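Local coordinates for aminofutalosine deaminase (Helicobacter pylori, PDB 7LKK), which deaminates aminofutalosine to futalosine, a step of the menaquinone pathway, as a metal-dependent hydrolase of the amidohydrolase family, at the interface of chains A and B. Sequence-based numbering; all coordinates share one arbitrary frame. Chains: chain A/B, Aminofutalosine deaminase.

Contact 1: the interface of chains A and B. Residues chain A 93-94, 301, 304-305, 334; chain B 353, 403-404, 407-408.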
ATOM      1  N   TYR A  93      16.805  -1.536   4.095  1.00 25.19           N
ATOM      2  CA  TYR A  93      15.857  -2.170   3.192  1.00 22.65           C
ATOM      3  C   TYR A  93      16.390  -2.108   1.766  1.00 22.33           C
ATOM      4  O   TYR A  93      17.325  -1.363   1.461  1.00 23.89           O
ATOM      5  CB  TYR A  93      14.475  -1.504   3.276  1.00 18.51           C
ATOM      6  CG  TYR A  93      13.819  -1.643   4.632  1.00 18.61           C
ATOM      7  CD1 TYR A  93      13.786  -2.867   5.288  1.00 19.61           C
ATOM      8  CD2 TYR A  93      13.241  -0.548   5.261  1.00 18.45           C
ATOM      9  CE1 TYR A  93      13.191  -3.001   6.530  1.00 20.92           C
ATOM     10  CE2 TYR A  93      12.641  -0.671   6.501  1.00 19.49           C
ATOM     11  CZ  TYR A  93      12.619  -1.900   7.130  1.00 21.79           C
ATOM     12  OH  TYR A  93      12.024  -2.026   8.364  1.00 24.40           O
ATOM     13  N   GLY A  94      15.789  -2.910   0.893  1.00 20.27           N
ATOM     14  CA  GLY A  94      16.191  -2.991  -0.498  1.00 19.38           C
ATOM     15  C   GLY A  94      16.898  -4.275  -0.868  1.00 21.25           C
ATOM     16  O   GLY A  94      17.063  -4.551  -2.064  1.00 19.57           O
ATOM     17  N   PHE A 301       4.432  -6.819   2.764  1.00 13.74           N
ATOM     18  CA  PHE A 301       5.261  -5.627   2.918  1.00 16.44           C
ATOM     19  C   PHE A 301       6.695  -5.994   3.282  1.00 18.90           C
ATOM     20  O   PHE A 301       7.646  -5.413   2.746  1.00 17.44           O
ATOM     21  CB  PHE A 301       4.663  -4.688   3.968  1.00 18.87           C
ATOM     22  CG  PHE A 301       4.960  -3.235   3.718  1.00 23.75           C
ATOM     23  CD1 PHE A 301       6.137  -2.665   4.176  1.00 20.28           C
ATOM     24  CD2 PHE A 301       4.066  -2.441   3.017  1.00 23.93           C
ATOM     25  CE1 PHE A 301       6.415  -1.329   3.946  1.00 23.84           C
ATOM     26  CE2 PHE A 301       4.338  -1.103   2.781  1.00 28.52           C
ATOM     27  CZ  PHE A 301       5.514  -0.547   3.245  1.00 22.45           C
ATOM     28  N   ARG A 304       8.511  -7.157   0.219  1.00 18.21           N
ATOM     29  CA  ARG A 304       8.899  -6.056  -0.660  1.00 16.45           C
ATOM     30  C   ARG A 304      10.115  -5.315  -0.121  1.00 16.23           C
ATOM     31  O   ARG A 304      10.970  -4.870  -0.895  1.00 19.60           O
ATOM     32  CB  ARG A 304       7.732  -5.089  -0.845  1.00 18.84           C
ATOM     33  CG  ARG A 304       7.989  -3.993  -1.874  1.00 17.12           C
ATOM     34  CD  ARG A 304       8.205  -4.583  -3.257  1.00 18.85           C
ATOM     35  NE  ARG A 304       8.600  -3.578  -4.240  1.00 22.85           N
ATOM     36  CZ  ARG A 304       9.832  -3.448  -4.722  1.00 24.00           C
ATOM     37  NH1 ARG A 304      10.797  -4.258  -4.310  1.00 20.84           N
ATOM     38  NH2 ARG A 304      10.098  -2.508  -5.619  1.00 26.38           N
ATOM     39  N   LEU A 305      10.204  -5.160   1.201  1.00 16.68           N
ATOM     40  CA  LEU A 305      11.299  -4.393   1.784  1.00 20.19           C
ATOM     41  C   LEU A 305      12.606  -5.173   1.803  1.00 20.40           C
ATOM     42  O   LEU A 305      13.682  -4.564   1.776  1.00 19.97           O
ATOM     43  CB  LEU A 305      10.944  -3.958   3.206  1.00 18.72           C
ATOM     44  CG  LEU A 305       9.790  -2.972   3.384  1.00 18.16           C
ATOM     45  CD1 LEU A 305       9.670  -2.577   4.849  1.00 17.16           C
ATOM     46  CD2 LEU A 305       9.978  -1.745   2.505  1.00 18.67           C
ATOM     47  N   ILE A 334       6.191  -1.074   8.192  1.00 17.65           N
ATOM     48  CA  ILE A 334       5.915   0.262   8.711  1.00 18.79           C
ATOM     49  C   ILE A 334       4.651   0.310   9.551  1.00 22.10           C
ATOM     50  O   ILE A 334       4.433   1.309  10.256  1.00 24.10           O
ATOM     51  CB  ILE A 334       5.827   1.307   7.577  1.00 22.80           C
ATOM     52  CG1 ILE A 334       4.667   0.976   6.638  1.00 20.64           C
ATOM     53  CG2 ILE A 334       7.141   1.386   6.816  1.00 17.92           C
ATOM     54  CD1 ILE A 334       4.427   2.025   5.567  1.00 19.32           C
TER
ATOM     55  N   LEU B 353      14.170  -1.926  -5.171  1.00 24.48           N
ATOM     56  CA  LEU B 353      13.463  -0.909  -4.398  1.00 22.40           C
ATOM     57  C   LEU B 353      14.258   0.389  -4.297  1.00 22.29           C
ATOM     58  O   LEU B 353      13.687   1.481  -4.397  1.00 19.35           O
ATOM     59  CB  LEU B 353      13.138  -1.458  -3.009  1.00 20.06           C
ATOM     60  CG  LEU B 353      12.216  -0.632  -2.114  1.00 21.73           C
ATOM     61  CD1 LEU B 353      10.962  -0.224  -2.870  1.00 20.59           C
ATOM     62  CD2 LEU B 353      11.851  -1.418  -0.863  1.00 18.60           C
ATOM     63  N   LEU B 403      14.647   6.033   0.321  1.00 18.21           N
ATOM     64  CA  LEU B 403      13.681   4.963   0.555  1.00 18.05           C
ATOM     65  C   LEU B 403      13.060   5.071   1.943  1.00 19.95           C
ATOM     66  O   LEU B 403      11.839   4.953   2.098  1.00 18.93           O
ATOM     67  CB  LEU B 403      14.347   3.602   0.364  1.00 15.14           C
ATOM     68  CG  LEU B 403      13.545   2.373   0.803  1.00 19.42           C
ATOM     69  CD1 LEU B 403      12.220   2.285   0.061  1.00 17.17           C
ATOM     70  CD2 LEU B 403      14.363   1.108   0.599  1.00 16.24           C
ATOM     71  N   GLN B 404      13.890   5.287   2.967  1.00 17.97           N
ATOM     72  CA  GLN B 404      13.368   5.415   4.324  1.00 18.78           C
ATOM     73  C   GLN B 404      12.440   6.617   4.446  1.00 19.32           C
ATOM     74  O   GLN B 404      11.451   6.572   5.187  1.00 21.67           O
ATOM     75  CB  GLN B 404      14.519   5.519   5.328  1.00 21.81           C
ATOM     76  CG  GLN B 404      15.431   4.298   5.371  1.00 24.00           C
ATOM     77  CD  GLN B 404      14.809   3.115   6.091  1.00 25.52           C
ATOM     78  OE1 GLN B 404      13.827   3.259   6.819  1.00 23.27           O
ATOM     79  NE2 GLN B 404      15.391   1.936   5.900  1.00 27.63           N
ATOM     80  N   LEU B 407       9.124   5.601   3.079  1.00 17.28           N
ATOM     81  CA  LEU B 407       8.442   4.613   3.910  1.00 18.71           C
ATOM     82  C   LEU B 407       7.822   5.250   5.148  1.00 17.05           C
ATOM     83  O   LEU B 407       6.744   4.834   5.591  1.00 22.39           O
ATOM     84  CB  LEU B 407       9.410   3.500   4.313  1.00 15.79           C
ATOM     85  CG  LEU B 407       9.842   2.536   3.206  1.00 16.89           C
ATOM     86  CD1 LEU B 407      10.913   1.585   3.720  1.00 13.92           C
ATOM     87  CD2 LEU B 407       8.648   1.761   2.664  1.00 19.84           C
ATOM     88  N   HIS B 408       8.483   6.255   5.727  1.00 18.66           N
ATOM     89  CA  HIS B 408       8.082   6.768   7.030  1.00 21.36           C
ATOM     90  C   HIS B 408       7.434   8.146   7.006  1.00 19.20           C
ATOM     91  O   HIS B 408       6.789   8.513   7.993  1.00 18.28           O
ATOM     92  CB  HIS B 408       9.295   6.806   7.971  1.00 22.57           C
ATOM     93  CG  HIS B 408       9.931   5.468   8.178  1.00 21.61           C
ATOM     94  ND1 HIS B 408       9.282   4.427   8.805  1.00 25.29           N
ATOM     95  CD2 HIS B 408      11.148   4.993   7.823  1.00 23.49           C
ATOM     96  CE1 HIS B 408      10.075   3.370   8.835  1.00 26.08           C
ATOM     97  NE2 HIS B 408      11.214   3.688   8.246  1.00 26.62           N
TER
HETATM   98  O   HOH W   1      14.041  -4.836  -4.141  1.00 22.61           O
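B:Leu407 pushes its branched tip among A:Tyr93, A:Phe301 and A:Leu305, with A:Ile334 against its base and backbone O, in a mainly apolar patch of a two-fold symmetric interface between identical chains, which joins the two copies of the deposited assembly. The case illustrates knob-like packing, in which one leucine serves several neighbours by dividing its methyls. CD1 of B:Leu407 meets ring carbon CD2 of A:Tyr93 at 3.5 Å and also touches the tip of A:Leu305, whose side chain approaches it head-on. Methyl CD2 of B:Leu407 turns the other way and lies 3.9 Å from CZ at the far rim of A:Phe301.

The tyrosine ring is steadied from within its own chain. CD1 of A:Leu305 sits over the ring centre, 3.7 Å above the plane, while the rim at CD2 faces chain B. On the side of the plane opposite that methyl, and beyond the rim, the amide nitrogen NE2 of B:Gln404 comes to 3.3 Å from CD2 of A:Tyr93. The amide and ring planes differ by 25°, so the contact is a slanted one. A weak hydrogen bond from NE2 of B:His408 to OE1 of B:Gln404 may help to set the turn of this amide. CB of A:Tyr93 rests 3.7 Å from CD2 of B:Leu403, one helical turn before B:Leu407.

A:Ile334 closes the other flank. With CG2 anti to its carbonyl carbon and CG1 in the crowded position (chi1 63°), both its arms reach B:Leu407: CD1 is 3.6 Å from the backbone O, and CG2 packs across CB.

Among these residues no polar atoms bond directly between chains; water 1 links NH1 of A:Arg304 to the backbone N of B:Leu353, whose CD1 lies over a face of the guanidinium and CD2 near the arginine's backbone O. The patch thus seats helices 353-364 and 401-408 of chain B against helix 300-305 and two loops of chain A, and probably steadies segments that adjoin the inhibitor pocket, since A:Leu306 and A:Ser331 line it.

Contact 2: the interface of chains A and B. Residues chain A 346-347, 351-353, 403, 407; chain B 93-94, 304-305.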
ATOM      1  N   LEU A 346      -3.182  -6.601  -1.599  1.00 16.79           N
ATOM      2  CA  LEU A 346      -3.917  -6.344  -2.835  1.00 16.68           C
ATOM      3  C   LEU A 346      -3.028  -5.681  -3.879  1.00 19.60           C
ATOM      4  O   LEU A 346      -3.157  -5.952  -5.078  1.00 18.36           O
ATOM      5  CB  LEU A 346      -5.144  -5.480  -2.544  1.00 18.92           C
ATOM      6  CG  LEU A 346      -6.198  -6.073  -1.609  1.00 18.30           C
ATOM      7  CD1 LEU A 346      -7.347  -5.090  -1.407  1.00 18.85           C
ATOM      8  CD2 LEU A 346      -6.714  -7.409  -2.137  1.00 18.27           C
ATOM      9  N   LEU A 347      -2.113  -4.813  -3.441  1.00 19.49           N
ATOM     10  CA  LEU A 347      -1.230  -4.114  -4.365  1.00 18.07           C
ATOM     11  C   LEU A 347      -0.083  -4.984  -4.863  1.00 21.10           C
ATOM     12  O   LEU A 347       0.504  -4.671  -5.903  1.00 21.49           O
ATOM     13  CB  LEU A 347      -0.659  -2.862  -3.696  1.00 20.22           C
ATOM     14  CG  LEU A 347      -1.663  -1.768  -3.331  1.00 20.73           C
ATOM     15  CD1 LEU A 347      -1.009  -0.723  -2.446  1.00 22.89           C
ATOM     16  CD2 LEU A 347      -2.237  -1.130  -4.587  1.00 20.50           C
ATOM     17  N   MET A 351      -3.426 -10.734  -9.574  1.00 21.96           N
ATOM     18  CA  MET A 351      -4.650 -11.508  -9.707  1.00 26.70           C
ATOM     19  C   MET A 351      -5.862 -10.577  -9.797  1.00 24.96           C
ATOM     20  O   MET A 351      -5.845  -9.476  -9.240  1.00 27.02           O
ATOM     21  CB  MET A 351      -4.790 -12.450  -8.511  1.00 23.35           C
ATOM     22  CG  MET A 351      -5.973 -13.392  -8.560  1.00 27.19           C
ATOM     23  SD  MET A 351      -6.065 -14.401  -7.077  1.00 31.96           S
ATOM     24  CE  MET A 351      -4.557 -15.355  -7.231  1.00 25.30           C
ATOM     25  N   PRO A 352      -6.920 -10.981 -10.538  1.00 25.68           N
ATOM     26  CA  PRO A 352      -8.176 -10.215 -10.522  1.00 26.98           C
ATOM     27  C   PRO A 352      -8.594  -9.791  -9.123  1.00 24.60           C
ATOM     28  O   PRO A 352      -8.661 -10.613  -8.203  1.00 22.21           O
ATOM     29  CB  PRO A 352      -9.177 -11.193 -11.144  1.00 24.68           C
ATOM     30  CG  PRO A 352      -8.350 -11.942 -12.142  1.00 26.51           C
ATOM     31  CD  PRO A 352      -6.945 -12.038 -11.568  1.00 26.34           C
ATOM     32  N   LEU A 353      -8.887  -8.496  -8.970  1.00 18.64           N
ATOM     33  CA  LEU A 353      -8.975  -7.895  -7.642  1.00 19.16           C
ATOM     34  C   LEU A 353     -10.095  -8.511  -6.810  1.00 21.69           C
ATOM     35  O   LEU A 353      -9.918  -8.758  -5.611  1.00 20.13           O
ATOM     36  CB  LEU A 353      -9.165  -6.385  -7.775  1.00 21.69           C
ATOM     37  CG  LEU A 353      -9.124  -5.553  -6.495  1.00 21.27           C
ATOM     38  CD1 LEU A 353      -7.897  -5.897  -5.662  1.00 20.04           C
ATOM     39  CD2 LEU A 353      -9.145  -4.069  -6.838  1.00 18.07           C
ATOM     40  N   LEU A 403     -14.280  -6.418  -1.102  1.00 16.93           N
ATOM     41  CA  LEU A 403     -13.230  -5.525  -1.584  1.00 18.18           C
ATOM     42  C   LEU A 403     -13.360  -4.133  -0.975  1.00 20.05           C
ATOM     43  O   LEU A 403     -12.371  -3.556  -0.508  1.00 18.43           O
ATOM     44  CB  LEU A 403     -13.258  -5.455  -3.110  1.00 14.48           C
ATOM     45  CG  LEU A 403     -12.357  -4.393  -3.749  1.00 15.09           C
ATOM     46  CD1 LEU A 403     -10.899  -4.611  -3.372  1.00 21.36           C
ATOM     47  CD2 LEU A 403     -12.528  -4.381  -5.260  1.00 16.41           C
ATOM     48  N   LEU A 407     -10.724  -2.069   1.431  1.00 18.90           N
ATOM     49  CA  LEU A 407     -10.204  -0.771   1.021  1.00 21.38           C
ATOM     50  C   LEU A 407     -10.457   0.300   2.077  1.00 20.20           C
ATOM     51  O   LEU A 407      -9.616   1.183   2.280  1.00 20.74           O
ATOM     52  CB  LEU A 407     -10.822  -0.353  -0.314  1.00 18.25           C
ATOM     53  CG  LEU A 407     -10.388  -1.147  -1.547  1.00 18.28           C
ATOM     54  CD1 LEU A 407     -11.133  -0.659  -2.782  1.00 15.85           C
ATOM     55  CD2 LEU A 407      -8.885  -1.050  -1.752  1.00 20.49           C
TER
ATOM     56  N   TYR B  93     -15.214  -1.439  -8.180  1.00 18.38           N
ATOM     57  CA  TYR B  93     -13.810  -1.682  -8.476  1.00 19.21           C
ATOM     58  C   TYR B  93     -13.623  -3.132  -8.901  1.00 20.01           C
ATOM     59  O   TYR B  93     -14.495  -3.981  -8.697  1.00 22.39           O
ATOM     60  CB  TYR B  93     -12.914  -1.359  -7.270  1.00 14.75           C
ATOM     61  CG  TYR B  93     -12.941   0.096  -6.859  1.00 21.93           C
ATOM     62  CD1 TYR B  93     -12.885   1.108  -7.809  1.00 17.46           C
ATOM     63  CD2 TYR B  93     -13.025   0.459  -5.521  1.00 18.51           C
ATOM     64  CE1 TYR B  93     -12.912   2.439  -7.440  1.00 19.12           C
ATOM     65  CE2 TYR B  93     -13.051   1.789  -5.142  1.00 18.00           C
ATOM     66  CZ  TYR B  93     -12.995   2.774  -6.105  1.00 22.86           C
ATOM     67  OH  TYR B  93     -13.018   4.100  -5.736  1.00 24.57           O
ATOM     68  N   GLY B  94     -12.469  -3.410  -9.502  1.00 16.26           N
ATOM     69  CA  GLY B  94     -12.150  -4.731 -10.006  1.00 16.90           C
ATOM     70  C   GLY B  94     -12.157  -4.834 -11.513  1.00 17.21           C
ATOM     71  O   GLY B  94     -11.675  -5.838 -12.054  1.00 19.14           O
ATOM     72  N   ARG B 304      -4.703  -0.148 -10.144  1.00 18.90           N
ATOM     73  CA  ARG B 304      -5.000  -1.425  -9.503  1.00 16.37           C
ATOM     74  C   ARG B 304      -6.500  -1.610  -9.297  1.00 17.51           C
ATOM     75  O   ARG B 304      -7.015  -2.725  -9.433  1.00 19.00           O
ATOM     76  CB  ARG B 304      -4.260  -1.534  -8.170  1.00 18.51           C
ATOM     77  CG  ARG B 304      -4.342  -2.909  -7.523  1.00 19.40           C
ATOM     78  CD  ARG B 304      -3.729  -3.976  -8.418  1.00 21.08           C
ATOM     79  NE  ARG B 304      -3.970  -5.329  -7.919  1.00 20.91           N
ATOM     80  CZ  ARG B 304      -4.868  -6.163  -8.431  1.00 22.87           C
ATOM     81  NH1 ARG B 304      -5.620  -5.786  -9.456  1.00 21.84           N
ATOM     82  NH2 ARG B 304      -5.017  -7.375  -7.918  1.00 20.93           N
ATOM     83  N   LEU B 305      -7.216  -0.533  -8.972  1.00 18.47           N
ATOM     84  CA  LEU B 305      -8.644  -0.643  -8.697  1.00 22.26           C
ATOM     85  C   LEU B 305      -9.467  -0.790  -9.967  1.00 20.42           C
ATOM     86  O   LEU B 305     -10.561  -1.363  -9.927  1.00 16.96           O
ATOM     87  CB  LEU B 305      -9.134   0.579  -7.916  1.00 18.69           C
ATOM     88  CG  LEU B 305      -8.626   0.765  -6.488  1.00 18.70           C
ATOM     89  CD1 LEU B 305      -9.297   1.974  -5.848  1.00 17.39           C
ATOM     90  CD2 LEU B 305      -8.858  -0.488  -5.661  1.00 21.39           C
TER
HETATM   91  O   HOH W   2      -8.185  -6.657 -11.157  1.00 24.68           O
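B:Arg304 reaches across to chain A and binds two backbone carbonyls there, a worked example of an arginine reading main-chain geometry more than side-chain identity. Its NE gives a hydrogen bond of 3.0 Å to O of A:Leu346, with an angle of 151° at the hydrogen. Its NH2 donates to O of A:Met351 at 2.6 Å, approaching nearly along the C=O axis. Both oxygens lie somewhat out of the guanidinium plane, so the group is held by slightly tilted bonds. A bend at chi2 (61°) in an otherwise extended start of the chain swings the guanidinium toward these acceptors. A:Leu346 belongs to the last turn of helix 338-348, whose carbonyl end would be expected to suit a positive group.

A:Leu353 covers one face of the guanidinium: its methyl CD1 stands 3.9 Å above the plane, toward the rim. At the edge, in the plane, water 2 bridges NH1 of B:Arg304 to the backbone N of A:Leu353, 2.9 Å from the water. The other methyl of this leucine, CD2, lies 3.6 Å from the backbone O of B:Arg304 and also touches CD2 of B:Leu305. CB of A:Leu353 faces CA of B:Gly94 at 4.1 Å, closing the leucine's flank against the loop.

The aliphatic part of the arginine is packed too, since A:Leu347 runs past it in the opposite direction and sets CD2 4.0 Å from CG of B:Arg304. B:Leu305 meets A:Leu407 tip to tip beside this grip.

In the fold, helix 300-305 of chain B faces the end of helix 338-348, the connecting loop and the start of helix 353-364 of chain A, with helix 401-408 alongside.

About 22 Å separates the C-alpha centres of contact 1 and contact 2, which lie on opposite sides of the dimer's two-fold axis. Residues 93, 94, 304, 305, 353, 403 and 407 appear in both with the chains exchanged, so each chain offers the helix 300-305 surface at one site and the helix 353-364 and 401-408 surface at the other. The two patches sample different parts of one repeated interface: contact 1 extends toward residues 334 and 408, contact 2 toward 346-352. Together they tie each chain down twice, which would resist rocking if this dimer is the biological one.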